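Local coordinates for protein SVS_variant_AS1 (PDB 6TJA) that probably catalyses the metal-dependent cyclisation of a linear isoprenoid diphosphate to the spirocyclic diterpene spiroviolene, as a reconstructed and engineered ancestral class I terpene cyclase, at residues P11-P16 against A225-R230; R269-L274 against S340-P345. All blocks are in the same frame, centred on the assembly; numbering follows the deposited sequence.

Contact 1: residues P11-P16 against A225-R230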
ATOM      1  N   PRO A  11       4.025 -19.464 -29.343  1.00 79.84           N
ATOM      2  CA  PRO A  11       4.078 -18.444 -30.397  1.00 78.24           C
ATOM      3  C   PRO A  11       5.070 -17.337 -30.027  1.00 68.32           C
ATOM      4  O   PRO A  11       5.307 -17.091 -28.843  1.00 57.80           O
ATOM      5  CB  PRO A  11       2.621 -17.944 -30.493  1.00 79.68           C
ATOM      6  CG  PRO A  11       2.029 -18.209 -29.116  1.00 79.60           C
ATOM      7  CD  PRO A  11       2.758 -19.433 -28.591  1.00 84.60           C
ATOM      8  N   PRO A  12       5.697 -16.632 -31.001  1.00 63.82           N
ATOM      9  CA  PRO A  12       6.628 -15.551 -30.673  1.00 62.26           C
ATOM     10  C   PRO A  12       5.838 -14.370 -30.078  1.00 50.86           C
ATOM     11  O   PRO A  12       4.648 -14.284 -30.299  1.00 50.24           O
ATOM     12  CB  PRO A  12       7.324 -15.221 -32.007  1.00 62.48           C
ATOM     13  CG  PRO A  12       6.336 -15.666 -33.074  1.00 66.34           C
ATOM     14  CD  PRO A  12       5.488 -16.763 -32.450  1.00 68.93           C
ATOM     15  N   ILE A  13       6.508 -13.526 -29.294  1.00 45.43           N
ATOM     16  CA  ILE A  13       5.894 -12.406 -28.525  1.00 40.79           C
ATOM     17  C   ILE A  13       5.641 -11.219 -29.464  1.00 38.19           C
ATOM     18  O   ILE A  13       6.592 -10.853 -30.209  1.00 38.53           O
ATOM     19  CB  ILE A  13       6.813 -12.018 -27.355  1.00 41.65           C
ATOM     20  CG1 ILE A  13       7.124 -13.236 -26.483  1.00 41.87           C
ATOM     21  CG2 ILE A  13       6.209 -10.870 -26.547  1.00 38.63           C
ATOM     22  CD1 ILE A  13       8.186 -12.983 -25.431  1.00 42.22           C
ATOM     23  N   TYR A  14       4.420 -10.657 -29.447  1.00 32.00           N
ATOM     24  CA  TYR A  14       4.068  -9.336 -30.039  1.00 31.13           C
ATOM     25  C   TYR A  14       4.645  -8.248 -29.121  1.00 28.84           C
ATOM     26  O   TYR A  14       4.223  -8.149 -27.970  1.00 28.88           O
ATOM     27  CB  TYR A  14       2.547  -9.164 -30.203  1.00 32.15           C
ATOM     28  CG  TYR A  14       2.155  -7.877 -30.887  1.00 34.84           C
ATOM     29  CD1 TYR A  14       2.634  -7.590 -32.153  1.00 36.43           C
ATOM     30  CD2 TYR A  14       1.365  -6.912 -30.266  1.00 39.94           C
ATOM     31  CE1 TYR A  14       2.326  -6.401 -32.798  1.00 41.07           C
ATOM     32  CE2 TYR A  14       1.058  -5.707 -30.897  1.00 41.27           C
ATOM     33  CZ  TYR A  14       1.536  -5.455 -32.173  1.00 42.31           C
ATOM     34  OH  TYR A  14       1.272  -4.295 -32.858  1.00 51.27           O
ATOM     35  N   CYS A  15       5.654  -7.505 -29.559  1.00 28.79           N
ATOM     36  CA  CYS A  15       6.237  -6.419 -28.732  1.00 30.35           C
ATOM     37  C   CYS A  15       6.931  -5.382 -29.603  1.00 32.05           C
ATOM     38  O   CYS A  15       8.160  -5.254 -29.557  1.00 33.74           O
ATOM     39  CB  CYS A  15       7.225  -6.939 -27.701  1.00 28.89           C
ATOM     40  SG  CYS A  15       7.432  -5.779 -26.323  1.00 30.66           S
ATOM     41  N   PRO A  16       6.152  -4.606 -30.322  1.00 32.18           N
ATOM     42  CA  PRO A  16       6.722  -3.580 -31.175  1.00 34.45           C
ATOM     43  C   PRO A  16       7.060  -2.340 -30.375  1.00 32.52           C
ATOM     44  O   PRO A  16       6.505  -1.330 -30.618  1.00 37.16           O
ATOM     45  CB  PRO A  16       5.607  -3.316 -32.157  1.00 32.32           C
ATOM     46  CG  PRO A  16       4.385  -3.594 -31.385  1.00 34.50           C
ATOM     47  CD  PRO A  16       4.698  -4.702 -30.466  1.00 32.98           C
ATOM     48  N   ALA A 225       3.794  -8.989 -16.410  1.00 24.69           N
ATOM     49  CA  ALA A 225       3.334 -10.137 -15.597  1.00 25.39           C
ATOM     50  C   ALA A 225       3.024 -11.338 -16.500  1.00 23.96           C
ATOM     51  O   ALA A 225       3.427 -12.436 -16.187  1.00 27.24           O
ATOM     52  CB  ALA A 225       2.114  -9.759 -14.794  1.00 27.48           C
ATOM     53  N   LEU A 226       2.259 -11.147 -17.556  1.00 26.63           N
ATOM     54  CA  LEU A 226       1.800 -12.252 -18.441  1.00 25.77           C
ATOM     55  C   LEU A 226       2.980 -12.702 -19.306  1.00 28.58           C
ATOM     56  O   LEU A 226       3.059 -13.889 -19.638  1.00 28.86           O
ATOM     57  CB  LEU A 226       0.619 -11.749 -19.278  1.00 25.75           C
ATOM     58  CG  LEU A 226      -0.677 -11.460 -18.527  1.00 25.29           C
ATOM     59  CD1 LEU A 226      -1.721 -10.957 -19.496  1.00 28.46           C
ATOM     60  CD2 LEU A 226      -1.194 -12.681 -17.800  1.00 25.48           C
ATOM     61  N   ASP A 227       3.885 -11.789 -19.659  1.00 29.17           N
ATOM     62  CA  ASP A 227       5.171 -12.183 -20.291  1.00 31.63           C
ATOM     63  C   ASP A 227       5.944 -13.048 -19.288  1.00 30.10           C
ATOM     64  O   ASP A 227       6.478 -14.077 -19.708  1.00 29.54           O
ATOM     65  CB  ASP A 227       5.905 -10.968 -20.877  1.00 32.50           C
ATOM     66  CG  ASP A 227       5.214 -10.444 -22.127  1.00 32.16           C
ATOM     67  OD1 ASP A 227       4.260 -11.109 -22.596  1.00 31.75           O
ATOM     68  OD2 ASP A 227       5.582  -9.369 -22.593  1.00 30.98           O
ATOM     69  N   ASN A 228       5.947 -12.709 -17.997  1.00 31.56           N
ATOM     70  CA  ASN A 228       6.626 -13.549 -16.973  1.00 32.30           C
ATOM     71  C   ASN A 228       5.903 -14.909 -16.852  1.00 34.06           C
ATOM     72  O   ASN A 228       6.615 -15.920 -16.762  1.00 32.67           O
ATOM     73  CB  ASN A 228       6.853 -12.812 -15.647  1.00 35.22           C
ATOM     74  CG  ASN A 228       7.916 -11.732 -15.761  1.00 41.89           C
ATOM     75  OD1 ASN A 228       8.819 -11.838 -16.584  1.00 42.42           O
ATOM     76  ND2 ASN A 228       7.801 -10.672 -14.973  1.00 40.70           N
ATOM     77  N   ASP A 229       4.565 -14.999 -16.923  1.00 34.01           N
ATOM     78  CA  ASP A 229       3.894 -16.331 -16.866  1.00 32.93           C
ATOM     79  C   ASP A 229       4.360 -17.182 -18.062  1.00 34.18           C
ATOM     80  O   ASP A 229       4.449 -18.410 -17.924  1.00 34.30           O
ATOM     81  CB  ASP A 229       2.372 -16.235 -16.850  1.00 30.92           C
ATOM     82  CG  ASP A 229       1.762 -15.782 -15.546  1.00 29.24           C
ATOM     83  OD1 ASP A 229       2.537 -15.437 -14.622  1.00 31.24           O
ATOM     84  OD2 ASP A 229       0.505 -15.828 -15.456  1.00 26.90           O
ATOM     85  N   ARG A 230       4.584 -16.563 -19.216  1.00 35.51           N
ATOM     86  CA  ARG A 230       4.998 -17.264 -20.455  1.00 40.01           C
ATOM     87  C   ARG A 230       6.401 -17.836 -20.218  1.00 46.35           C
ATOM     88  O   ARG A 230       6.561 -19.062 -20.380  1.00 45.71           O
ATOM     89  CB  ARG A 230       4.930 -16.319 -21.658  1.00 43.05           C
ATOM     90  CG  ARG A 230       5.452 -16.926 -22.949  1.00 47.60           C
ATOM     91  CD  ARG A 230       5.584 -15.878 -24.019  1.00 51.59           C
ATOM     92  NE  ARG A 230       5.847 -16.443 -25.332  1.00 57.32           N
ATOM     93  CZ  ARG A 230       7.030 -16.900 -25.754  1.00 58.38           C
ATOM     94  NH1 ARG A 230       8.090 -16.898 -24.958  1.00 55.81           N
ATOM     95  NH2 ARG A 230       7.143 -17.374 -26.983  1.00 59.58           N
TER

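Contact 2: residues R269-L274 against S340-P345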
ATOM      1  N   ARG A 269      -3.401 -11.150 -23.690  1.00 26.92           N
ATOM      2  CA  ARG A 269      -2.172 -10.370 -23.366  1.00 28.45           C
ATOM      3  C   ARG A 269      -1.972  -9.347 -24.483  1.00 27.13           C
ATOM      4  O   ARG A 269      -1.750  -8.156 -24.191  1.00 29.87           O
ATOM      5  CB  ARG A 269      -0.993 -11.338 -23.159  1.00 29.56           C
ATOM      6  CG  ARG A 269       0.374 -10.695 -22.955  1.00 29.87           C
ATOM      7  CD  ARG A 269       1.007 -10.412 -24.291  1.00 31.51           C
ATOM      8  NE  ARG A 269       2.364  -9.881 -24.219  1.00 33.35           N
ATOM      9  CZ  ARG A 269       2.947  -9.220 -25.206  1.00 31.20           C
ATOM     10  NH1 ARG A 269       2.294  -8.997 -26.335  1.00 29.67           N
ATOM     11  NH2 ARG A 269       4.180  -8.773 -25.061  1.00 34.82           N
ATOM     12  N   ASP A 270      -2.126  -9.797 -25.726  1.00 26.20           N
ATOM     13  CA  ASP A 270      -1.999  -8.948 -26.928  1.00 27.43           C
ATOM     14  C   ASP A 270      -3.107  -7.880 -26.928  1.00 28.74           C
ATOM     15  O   ASP A 270      -2.825  -6.726 -27.256  1.00 26.57           O
ATOM     16  CB  ASP A 270      -2.017  -9.817 -28.179  1.00 27.99           C
ATOM     17  CG  ASP A 270      -0.731 -10.582 -28.454  1.00 25.27           C
ATOM     18  OD1 ASP A 270       0.243 -10.442 -27.687  1.00 25.71           O
ATOM     19  OD2 ASP A 270      -0.738 -11.336 -29.428  1.00 24.19           O
ATOM     20  N   ARG A 271      -4.321  -8.234 -26.526  1.00 29.85           N
ATOM     21  CA  ARG A 271      -5.424  -7.254 -26.444  1.00 30.90           C
ATOM     22  C   ARG A 271      -5.003  -6.139 -25.469  1.00 28.79           C
ATOM     23  O   ARG A 271      -5.207  -4.961 -25.793  1.00 27.34           O
ATOM     24  CB  ARG A 271      -6.721  -7.980 -26.076  1.00 35.75           C
ATOM     25  CG  ARG A 271      -7.861  -7.014 -25.812  1.00 44.13           C
ATOM     26  CD  ARG A 271      -9.155  -7.628 -25.329  1.00 43.66           C
ATOM     27  NE  ARG A 271      -9.641  -8.741 -26.132  1.00 44.30           N
ATOM     28  CZ  ARG A 271     -10.929  -9.014 -26.332  1.00 33.75           C
ATOM     29  NH1 ARG A 271     -11.857  -8.200 -25.895  1.00 29.83           N
ATOM     30  NH2 ARG A 271     -11.285 -10.076 -27.019  1.00 35.62           N
ATOM     31  N   ILE A 272      -4.408  -6.481 -24.322  1.00 27.25           N
ATOM     32  CA  ILE A 272      -4.015  -5.488 -23.283  1.00 25.78           C
ATOM     33  C   ILE A 272      -2.875  -4.619 -23.838  1.00 26.55           C
ATOM     34  O   ILE A 272      -2.928  -3.396 -23.642  1.00 25.21           O
ATOM     35  CB  ILE A 272      -3.640  -6.164 -21.955  1.00 25.33           C
ATOM     36  CG1 ILE A 272      -4.820  -6.917 -21.350  1.00 25.54           C
ATOM     37  CG2 ILE A 272      -3.098  -5.147 -20.971  1.00 24.77           C
ATOM     38  CD1 ILE A 272      -4.433  -7.845 -20.210  1.00 25.82           C
ATOM     39  N   LEU A 273      -1.904  -5.195 -24.548  1.00 28.65           N
ATOM     40  CA  LEU A 273      -0.801  -4.381 -25.127  1.00 28.66           C
ATOM     41  C   LEU A 273      -1.355  -3.413 -26.183  1.00 29.21           C
ATOM     42  O   LEU A 273      -0.940  -2.274 -26.178  1.00 26.04           O
ATOM     43  CB  LEU A 273       0.284  -5.277 -25.715  1.00 29.53           C
ATOM     44  CG  LEU A 273       1.494  -4.516 -26.240  1.00 27.24           C
ATOM     45  CD1 LEU A 273       2.027  -3.544 -25.192  1.00 28.94           C
ATOM     46  CD2 LEU A 273       2.561  -5.497 -26.649  1.00 29.26           C
ATOM     47  N   LEU A 274      -2.305  -3.832 -27.010  1.00 32.39           N
ATOM     48  CA  LEU A 274      -2.970  -2.938 -28.003  1.00 34.98           C
ATOM     49  C   LEU A 274      -3.687  -1.769 -27.309  1.00 31.35           C
ATOM     50  O   LEU A 274      -3.589  -0.630 -27.795  1.00 29.80           O
ATOM     51  CB  LEU A 274      -3.964  -3.749 -28.835  1.00 40.73           C
ATOM     52  CG  LEU A 274      -3.617  -3.883 -30.317  1.00 51.51           C
ATOM     53  CD1 LEU A 274      -2.161  -4.278 -30.540  1.00 51.07           C
ATOM     54  CD2 LEU A 274      -4.536  -4.898 -30.964  1.00 58.25           C
ATOM     55  N   SER A 340      -9.210  -7.053 -30.823  1.00 42.19           N
ATOM     56  CA  SER A 340     -10.381  -6.414 -30.265  1.00 42.43           C
ATOM     57  C   SER A 340     -10.032  -5.244 -29.404  1.00 43.05           C
ATOM     58  O   SER A 340      -9.168  -5.321 -28.601  1.00 41.76           O
ATOM     59  CB  SER A 340     -11.188  -7.378 -29.454  1.00 41.23           C
ATOM     60  OG  SER A 340     -11.381  -8.534 -30.186  1.00 47.69           O
ATOM     61  N   PRO A 341     -10.750  -4.159 -29.580  1.00 43.64           N
ATOM     62  CA  PRO A 341     -10.608  -2.896 -28.886  1.00 45.94           C
ATOM     63  C   PRO A 341     -11.521  -2.725 -27.666  1.00 45.32           C
ATOM     64  O   PRO A 341     -11.693  -1.638 -27.212  1.00 40.16           O
ATOM     65  CB  PRO A 341     -11.006  -1.916 -29.963  1.00 45.70           C
ATOM     66  CG  PRO A 341     -12.065  -2.631 -30.681  1.00 44.49           C
ATOM     67  CD  PRO A 341     -11.692  -4.057 -30.691  1.00 44.34           C
ATOM     68  N   SER A 342     -12.117  -3.775 -27.171  1.00 41.83           N
ATOM     69  CA  SER A 342     -12.951  -3.617 -26.016  1.00 42.79           C
ATOM     70  C   SER A 342     -12.370  -4.335 -24.817  1.00 37.21           C
ATOM     71  O   SER A 342     -11.454  -5.099 -24.964  1.00 35.27           O
ATOM     72  CB  SER A 342     -14.335  -4.132 -26.330  1.00 45.59           C
ATOM     73  OG  SER A 342     -14.289  -5.304 -27.052  1.00 48.49           O
ATOM     74  N   PRO A 343     -12.972  -4.176 -23.659  1.00 32.61           N
ATOM     75  CA  PRO A 343     -12.513  -4.919 -22.507  1.00 31.12           C
ATOM     76  C   PRO A 343     -12.571  -6.437 -22.691  1.00 30.90           C
ATOM     77  O   PRO A 343     -13.371  -7.003 -23.371  1.00 27.15           O
ATOM     78  CB  PRO A 343     -13.504  -4.509 -21.443  1.00 30.05           C
ATOM     79  CG  PRO A 343     -13.859  -3.161 -21.796  1.00 30.93           C
ATOM     80  CD  PRO A 343     -13.923  -3.141 -23.275  1.00 32.72           C
ATOM     81  N   LEU A 344     -11.663  -7.082 -22.022  1.00 30.49           N
ATOM     82  CA  LEU A 344     -11.571  -8.503 -21.995  1.00 34.14           C
ATOM     83  C   LEU A 344     -12.742  -9.181 -21.296  1.00 31.42           C
ATOM     84  O   LEU A 344     -13.060  -8.834 -20.207  1.00 25.85           O
ATOM     85  CB  LEU A 344     -10.338  -8.871 -21.196  1.00 39.87           C
ATOM     86  CG  LEU A 344      -9.202  -9.601 -21.843  1.00 47.93           C
ATOM     87  CD1 LEU A 344      -8.003  -9.615 -20.912  1.00 46.85           C
ATOM     88  CD2 LEU A 344      -9.698 -10.992 -22.128  1.00 49.31           C
ATOM     89  N   PRO A 345     -13.380 -10.133 -21.964  1.00 28.91           N
ATOM     90  CA  PRO A 345     -14.408 -10.954 -21.345  1.00 27.97           C
ATOM     91  C   PRO A 345     -13.960 -11.615 -20.043  1.00 25.62           C
ATOM     92  O   PRO A 345     -12.875 -12.189 -19.999  1.00 30.38           O
ATOM     93  CB  PRO A 345     -14.665 -12.055 -22.375  1.00 31.14           C
ATOM     94  CG  PRO A 345     -14.333 -11.403 -23.681  1.00 32.90           C
ATOM     95  CD  PRO A 345     -13.160 -10.487 -23.372  1.00 31.08           C
TER
HETATM   96  O   HOH W   1      -7.740  -3.569 -26.858  1.00 34.86           O

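Contact 1: residues P11-P16 against A225-R230
With CG anti to the backbone N (chi1 175°) and the chain fully extended from CG to NE, Arg-230 reaches out from helix 211-231 to the loop that precedes helix 25-38. There Ile-13 sets CG1 anti to its own carbonyl carbon, so that the CG1-CD1 arm slants across the end of the arginine. CG1 lies over one face of the guanidinium, offset toward its rim, and comes within 3.6 Å of Arg-230 NE; CD1 continues over the group to 3.9 Å from Arg-230 NH1. At the edge of the same group, Arg-230 NH2 gives a short hydrogen bond of 2.6 Å to Pro-11 O. The bond is fairly straight (163° at the hydrogen) and runs close to the guanidinium plane, but the donor sits 36° above the carbonyl plane. Edge and face are thus gripped together, which should restrain the rotation of the guanidinium, although Pro-11 itself is poorly ordered. Asn-228, Asp-229 and Ser-232 fit the start of the NDxxSxxxE metal-binding motif of class I terpene cyclases, so the loop packs against a helix that probably borders the active site. One turn before Arg-230, Asp-227 comes only to 4.3 Å between its OD2 and Ile-13 CG2, its OD1 being engaged in a salt bridge with Arg-269. Ile-13 is further tied through backbone hydrogen bonding to Ala-333.

Contact 2: residues R269-L274 against S340-P345
Arg-269 and Asp-270 open this part of helix 258-283 with a salt bridge between neighbours, Arg-269 NH1 meeting Asp-270 OD1 at 2.9 Å nearly along the C-O axis, while Asp-270 OD2 bonds to Ser-337 OG. Arg-271 follows and carries most of the contact. Its CG is anti to the backbone N, and a bend at chi3 (-51°) turns the guanidinium into the curve of residues 340-345. Ser-340 CB lies over the centre of one face, 3.5 Å from Arg-271 CZ, and Pro-345 CD lies on the opposite side, out over the NH1 end, 3.6 Å from Arg-271 NH1. NH1 also donates a hydrogen bond of 3.3 Å to Ser-342 O, reasonably straight at 158° but from well above the carbonyl plane. The strongest polar partner of the guanidinium is Asp-338, whose OD2 forms a salt bridge with Arg-271 NH2 and whose OD1 is hydrogen-bonded to Ser-340 OG, which probably helps to hold the serine over the guanidinium. On the backbone side, a water donates to both Arg-271 O (3.1 Å) and Ser-340 O (2.9 Å), joining helix to loop. An alanine in place of Arg-271 would remove the guanidinium with its bonds to Ser-342 and Asp-338, and would probably loosen this loop on the helix. Next along the helix, Ile-272 CD1 touches Leu-344 CD1 at 4.0 Å, the two side chains crossing at about a right angle. The whole is peripheral packing in the all-helical class I terpene cyclase fold: an irregular C-terminal segment laid against a helix and fastened by an arginine side chain set between Ser-340 and Pro-345.

In the fold
The two contacts lie on the same side of the chain's centre, their own centres about 14 Å apart, and Arg-269 of contact 2 joins them. The Arg-269 NE to Asp-227 OD1 bridge spans 2.8 Å, and Arg-269 NH1 approaches Tyr-14 O at 2.7 Å, probably as a hydrogen bond. Ile-13 CG2 packs 3.3 Å from Arg-269 NH2. Helix 258-283 thus ties helix 211-231, with its probable metal-binding motif, to the N-terminal loop, while residues 340-345 bind the same helix farther out. Contact 1 is therefore likely to be nearer the active site; contact 2, whose centre is about 20 Å from that of the chain, is peripheral.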